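Local coordinates for protein Gp26 (PDB 4JZ5) that probably hydrolyses the peptidoglycan of the Listeria cell wall as the glycosyl hydrolase family 25 catalytic domain of a phage endolysin, at residues V23-I28 with D208-S213; E42-V47 with V72-G77. One frame throughout, in Å; residues are numbered along the deposited sequence.

Contact 1: residues V23-I28 with D208-S213; sequences VLVLDI and DMNTCS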
loop_
_atom_site.group_PDB
_atom_site.type_symbol
_atom_site.label_atom_id
_atom_site.label_comp_id
_atom_site.label_asym_id
_atom_site.label_seq_id
_atom_site.Cartn_x
_atom_site.Cartn_y
_atom_site.Cartn_z
ATOM N N VAL A 23 9.232 -10.660 10.166
ATOM C CA VAL A 23 7.920 -10.068 9.980
ATOM C C VAL A 23 7.589 -10.037 8.473
ATOM O O VAL A 23 8.421 -9.653 7.660
ATOM C CB VAL A 23 7.900 -8.663 10.583
ATOM C CG1 VAL A 23 6.635 -7.945 10.187
ATOM C CG2 VAL A 23 8.046 -8.744 12.101
ATOM N N LEU A 24 6.370 -10.444 8.120
ATOM C CA LEU A 24 5.944 -10.520 6.731
ATOM C C LEU A 24 4.637 -9.763 6.533
ATOM O O LEU A 24 3.623 -10.055 7.176
ATOM C CB LEU A 24 5.750 -11.971 6.323
ATOM C CG LEU A 24 5.255 -12.182 4.889
ATOM C CD1 LEU A 24 6.204 -11.561 3.876
ATOM C CD2 LEU A 24 5.084 -13.671 4.633
ATOM N N VAL A 25 4.675 -8.781 5.643
ATOM C CA VAL A 25 3.512 -8.016 5.235
ATOM C C VAL A 25 3.380 -8.182 3.723
ATOM O O VAL A 25 4.366 -8.075 3.006
ATOM C CB VAL A 25 3.705 -6.520 5.609
ATOM C CG1 VAL A 25 2.635 -5.653 4.953
ATOM C CG2 VAL A 25 3.730 -6.358 7.132
ATOM N N LEU A 26 2.181 -8.488 3.240
ATOM C CA LEU A 26 1.958 -8.613 1.804
ATOM C C LEU A 26 1.244 -7.401 1.258
ATOM O O LEU A 26 0.525 -6.723 1.985
ATOM C CB LEU A 26 1.092 -9.833 1.495
ATOM C CG LEU A 26 1.601 -11.184 1.962
ATOM C CD1 LEU A 26 0.649 -12.277 1.517
ATOM C CD2 LEU A 26 3.016 -11.427 1.471
ATOM N N ASP A 27 1.404 -7.150 -0.034
ATOM C CA ASP A 27 0.460 -6.298 -0.736
ATOM C C ASP A 27 -0.035 -7.046 -1.960
ATOM O O ASP A 27 0.732 -7.754 -2.615
ATOM C CB ASP A 27 1.037 -4.907 -1.059
ATOM C CG ASP A 27 2.258 -4.950 -1.926
ATOM O OD1 ASP A 27 3.372 -5.002 -1.388
ATOM O OD2 ASP A 27 2.078 -4.873 -3.165
ATOM N N ILE A 28 -1.334 -6.931 -2.225
ATOM C CA ILE A 28 -2.012 -7.673 -3.277
ATOM C C ILE A 28 -2.970 -6.759 -4.029
ATOM O O ILE A 28 -3.343 -5.669 -3.571
ATOM C CB ILE A 28 -2.753 -8.918 -2.728
ATOM C CG1 ILE A 28 -3.840 -8.509 -1.731
ATOM C CG2 ILE A 28 -1.769 -9.880 -2.102
ATOM C CD1 ILE A 28 -4.695 -9.672 -1.236
ATOM N N ASP A 208 4.141 -9.497 -3.977
ATOM C CA ASP A 208 4.991 -8.526 -3.303
ATOM C C ASP A 208 5.087 -8.838 -1.823
ATOM O O ASP A 208 4.055 -8.994 -1.133
ATOM C CB ASP A 208 4.403 -7.117 -3.409
ATOM C CG ASP A 208 4.421 -6.539 -4.806
ATOM O OD1 ASP A 208 5.131 -7.019 -5.707
ATOM O OD2 ASP A 208 3.693 -5.516 -5.007
ATOM N N MET A 209 6.314 -8.886 -1.314
ATOM C CA MET A 209 6.564 -9.143 0.099
ATOM C C MET A 209 7.298 -7.983 0.720
ATOM O O MET A 209 8.130 -7.332 0.084
ATOM C CB MET A 209 7.348 -10.429 0.276
ATOM C CG MET A 209 6.539 -11.627 -0.166
ATOM S SD MET A 209 7.386 -13.191 0.080
ATOM C CE MET A 209 7.226 -13.504 1.821
ATOM N N ASN A 210 6.966 -7.738 1.983
ATOM C CA ASN A 210 7.428 -6.581 2.722
ATOM C C ASN A 210 7.817 -7.003 4.130
ATOM O O ASN A 210 7.290 -7.978 4.668
ATOM C CB ASN A 210 6.339 -5.493 2.848
ATOM C CG ASN A 210 5.706 -5.105 1.528
ATOM O OD1 ASN A 210 6.102 -4.139 0.907
ATOM N ND2 ASN A 210 4.691 -5.847 1.119
ATOM N N THR A 211 8.710 -6.229 4.745
ATOM C CA THR A 211 9.034 -6.439 6.143
ATOM C C THR A 211 9.197 -5.097 6.856
ATOM O O THR A 211 9.337 -4.058 6.220
ATOM C CB THR A 211 10.290 -7.340 6.324
ATOM O OG1 THR A 211 10.384 -7.758 7.686
ATOM C CG2 THR A 211 11.565 -6.626 5.930
ATOM N N CYS A 212 9.157 -5.158 8.181
ATOM C CA CYS A 212 9.210 -3.983 9.030
ATOM C C CYS A 212 9.438 -4.444 10.452
ATOM O O CYS A 212 9.384 -5.641 10.753
ATOM C CB CYS A 212 7.909 -3.174 8.942
ATOM S SG CYS A 212 6.408 -4.091 9.420
ATOM N N SER A 213 9.707 -3.492 11.334
ATOM C CA SER A 213 9.840 -3.776 12.761
ATOM C C SER A 213 8.496 -4.130 13.357
ATOM O O SER A 213 7.445 -3.825 12.807
ATOM C CB SER A 213 10.389 -2.560 13.492
ATOM O OG SER A 213 9.406 -1.542 13.496
HETATM O O HOH W 1 1.738 -8.355 -5.058
#

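Contact 2: residues E42-V47 with V72-G77; sequences EDVGFV and VGMPFG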
loop_
_atom_site.group_PDB
_atom_site.type_symbol
_atom_site.label_atom_id
_atom_site.label_comp_id
_atom_site.label_asym_id
_atom_site.label_seq_id
_atom_site.Cartn_x
_atom_site.Cartn_y
_atom_site.Cartn_z
ATOM N N GLU A 42 -0.983 -17.755 9.352
ATOM C CA GLU A 42 0.157 -18.247 10.107
ATOM C C GLU A 42 1.338 -17.282 10.095
ATOM O O GLU A 42 1.937 -17.021 11.143
ATOM C CB GLU A 42 0.594 -19.609 9.572
ATOM C CG GLU A 42 1.716 -20.236 10.375
ATOM C CD GLU A 42 2.015 -21.658 9.956
ATOM O OE1 GLU A 42 2.831 -22.310 10.640
ATOM O OE2 GLU A 42 1.442 -22.122 8.946
ATOM N N ASP A 43 1.693 -16.779 8.919
ATOM C CA ASP A 43 2.949 -16.039 8.761
ATOM C C ASP A 43 2.810 -14.554 8.455
ATOM O O ASP A 43 3.780 -13.815 8.614
ATOM C CB ASP A 43 3.803 -16.654 7.644
ATOM C CG ASP A 43 4.292 -18.050 7.969
ATOM O OD1 ASP A 43 4.375 -18.382 9.160
ATOM O OD2 ASP A 43 4.610 -18.797 7.022
ATOM N N VAL A 44 1.642 -14.127 8.001
ATOM C CA VAL A 44 1.478 -12.769 7.501
ATOM C C VAL A 44 0.849 -11.894 8.562
ATOM O O VAL A 44 -0.202 -12.238 9.103
ATOM C CB VAL A 44 0.610 -12.755 6.238
ATOM C CG1 VAL A 44 0.358 -11.323 5.774
ATOM C CG2 VAL A 44 1.258 -13.579 5.128
ATOM N N GLY A 45 1.484 -10.761 8.870
ATOM C CA GLY A 45 0.986 -9.879 9.914
ATOM C C GLY A 45 0.011 -8.799 9.478
ATOM O O GLY A 45 -0.725 -8.257 10.297
ATOM N N PHE A 46 0.049 -8.446 8.197
ATOM C CA PHE A 46 -0.767 -7.367 7.653
ATOM C C PHE A 46 -0.772 -7.515 6.135
ATOM O O PHE A 46 0.181 -8.025 5.550
ATOM C CB PHE A 46 -0.151 -6.010 8.024
ATOM C CG PHE A 46 -1.056 -4.823 7.806
ATOM C CD1 PHE A 46 -2.048 -4.533 8.726
ATOM C CD2 PHE A 46 -0.906 -3.978 6.729
ATOM C CE1 PHE A 46 -2.892 -3.436 8.559
ATOM C CE2 PHE A 46 -1.746 -2.872 6.571
ATOM C CZ PHE A 46 -2.728 -2.600 7.494
ATOM N N VAL A 47 -1.843 -7.062 5.504
ATOM C CA VAL A 47 -1.955 -7.057 4.051
ATOM C C VAL A 47 -2.420 -5.683 3.595
ATOM O O VAL A 47 -3.334 -5.115 4.178
ATOM C CB VAL A 47 -2.943 -8.137 3.557
ATOM C CG1 VAL A 47 -3.100 -8.099 2.037
ATOM C CG2 VAL A 47 -2.489 -9.518 4.004
ATOM N N VAL A 72 -11.332 -13.750 7.891
ATOM C CA VAL A 72 -10.355 -14.455 8.710
ATOM C C VAL A 72 -9.714 -13.561 9.759
ATOM O O VAL A 72 -8.861 -14.024 10.520
ATOM C CB VAL A 72 -9.242 -15.112 7.854
ATOM C CG1 VAL A 72 -9.854 -16.086 6.863
ATOM C CG2 VAL A 72 -8.392 -14.078 7.134
ATOM N N GLY A 73 -10.124 -12.296 9.835
ATOM C CA GLY A 73 -9.569 -11.378 10.813
ATOM C C GLY A 73 -8.144 -10.938 10.516
ATOM O O GLY A 73 -7.400 -10.625 11.442
ATOM N N MET A 74 -7.753 -10.898 9.246
ATOM C CA MET A 74 -6.435 -10.367 8.893
ATOM C C MET A 74 -6.508 -8.853 8.836
ATOM O O MET A 74 -7.276 -8.317 8.043
ATOM C CB MET A 74 -5.992 -10.902 7.542
ATOM C CG MET A 74 -4.694 -10.294 7.044
ATOM S SD MET A 74 -3.219 -10.719 7.983
ATOM C CE MET A 74 -3.038 -12.447 7.499
ATOM N N PRO A 75 -5.700 -8.155 9.642
ATOM C CA PRO A 75 -5.706 -6.692 9.527
ATOM C C PRO A 75 -5.199 -6.263 8.156
ATOM O O PRO A 75 -4.303 -6.885 7.589
ATOM C CB PRO A 75 -4.778 -6.238 10.656
ATOM C CG PRO A 75 -3.933 -7.408 10.963
ATOM C CD PRO A 75 -4.758 -8.628 10.671
ATOM N N PHE A 76 -5.790 -5.207 7.614
ATOM C CA PHE A 76 -5.419 -4.780 6.289
ATOM C C PHE A 76 -5.611 -3.292 6.081
ATOM O O PHE A 76 -6.285 -2.600 6.826
ATOM C CB PHE A 76 -6.188 -5.604 5.222
ATOM C CG PHE A 76 -7.613 -5.173 5.009
ATOM C CD1 PHE A 76 -8.619 -5.636 5.833
ATOM C CD2 PHE A 76 -7.946 -4.307 3.972
ATOM C CE1 PHE A 76 -9.933 -5.245 5.645
ATOM C CE2 PHE A 76 -9.262 -3.919 3.769
ATOM C CZ PHE A 76 -10.257 -4.392 4.616
ATOM N N GLY A 77 -4.971 -2.820 5.028
ATOM C CA GLY A 77 -5.065 -1.453 4.571
ATOM C C GLY A 77 -5.246 -1.387 3.068
ATOM O O GLY A 77 -5.306 -2.413 2.393
#

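Contact 1: residues V23-I28 with D208-S213
A short antiparallel ladder pairs Val25 with Asn210 and Leu26 with Met209, closing the strand barrel where its first strand meets its last. Val25 N gives a nearly straight bond to Asn210 O at 2.9 Å, while the return bond from Asn210 N to Val25 O is bent and weak. The amide of Asn210 makes up for this: ND2 reaches the same Val25 O at 2.9 Å, coming from above the carbonyl plane. Its other hydrogen goes to Asp27 OD1, 3.0 Å from ND2, on the lone pair turned away from OD2 and almost in line (174°). CG of Asn210 stands anti to its own carbonyl carbon (chi1 -52°), which swings the amide along the neighbouring strand to span both acceptors. Trp170 NE1 bonds Asn210 OD1, so both ends of the amide are held; Gln193 NE2 is a second donor to Asp27 OD1.

In family 25 hydrolases the active site lies at the carboxyl ends of the barrel strands and is rich in acids, and the next feature is consistent with that setting. Asp27 OD2 lies 2.5 Å from Asp208 OD2, the two carboxylate planes turned 50° apart, and Asp208 CB comes obliquely against both oxygens of Asp27. One water bridges Asp27 O and Asp208 N just beyond.

On the other face of the sheet Leu26 and Met209 run side by side, CD2 of the leucine 3.9 Å from CG of the methionine. Toward the opposite end of the ladder the pairing gives way to side chains. Thr211 OG1 donates to Val23 O at 2.7 Å, and Val23 CG1 rests 3.9 Å from Cys212 SG, whose sulfur also faces CG2 of Val25.

Contact 2: residues E42-V47 with V72-G77
Val47 and Phe76 form a parallel bridge between neighbouring strands of a beta-alpha-beta unit, with helix 62-72 in the connection that carries the chain from one to the other. Val47 uses both its backbone polar atoms: its N donates to Pro75 O at 3.2 Å, and its O receives Gly77 N at 2.9 Å, each donor lying in the plane of the carbonyl it meets.

The tight half of the contact starts with the Phe46 ring. With CG anti to the backbone N (chi1 -166°), the ring is laid along the adjoining strand, and one face takes Phe76 CA, a CH-pi contact 3.9 Å from the ring centroid and 24° off the normal. The rim atom CZ comes within 3.3 Å of Gly77 N, where the neighbour has no side chain to get in the way. CD1, farther back on the ring, packs 3.8 Å from Pro75 CB. Leu217 and Leu220 of helix 214-220 also touch this ring, which is thereby wedged between the strand and that helix. Met74 belongs to the tight half too: it is buried and packs against Val47 and Val44, with Leu40 and Leu69 as further neighbours. Its CG sits 3.8 Å from Val47 CG2; the chain then bends at both chi2 and chi3, turning the methyl CE across to Val44, 3.3 Å from its O, with Val44 CB close behind.

Matters relax toward the amino-terminal ends. Pro75 is partly exposed, its CG 3.4 Å from Gly45 O, and farther out the segments diverge: Glu42, Asp43 and Gly73 are exposed to solvent. Gly73, at positive phi, ends helix 62-72 in a Schellman motif, and Lys41 NZ bonds to Val72 O nearby.

Contact 2 is nested inside the long loop that contact 1 closes: the chain passes through 23-28, then 42-47 and 72-77, and returns only at 208-213. Their centres are about 10 Å apart, and both belong to one sheet, in which strands 206-211, 25-28, 46-53 and 76-81 stand side by side in that order. Strand 25-28 is the shared joint, since Leu24 O lies 2.8 Å from Gly45 N and Leu26 N lies 3.1 Å from Phe46 O, both probable hydrogen bonds. Contact 1 is the antiparallel seam joining the chain's two ends, whereas contact 2 continues the parallel run that starts between strands 25-28 and 46-53; together they make one continuous stretch of the barrel wall.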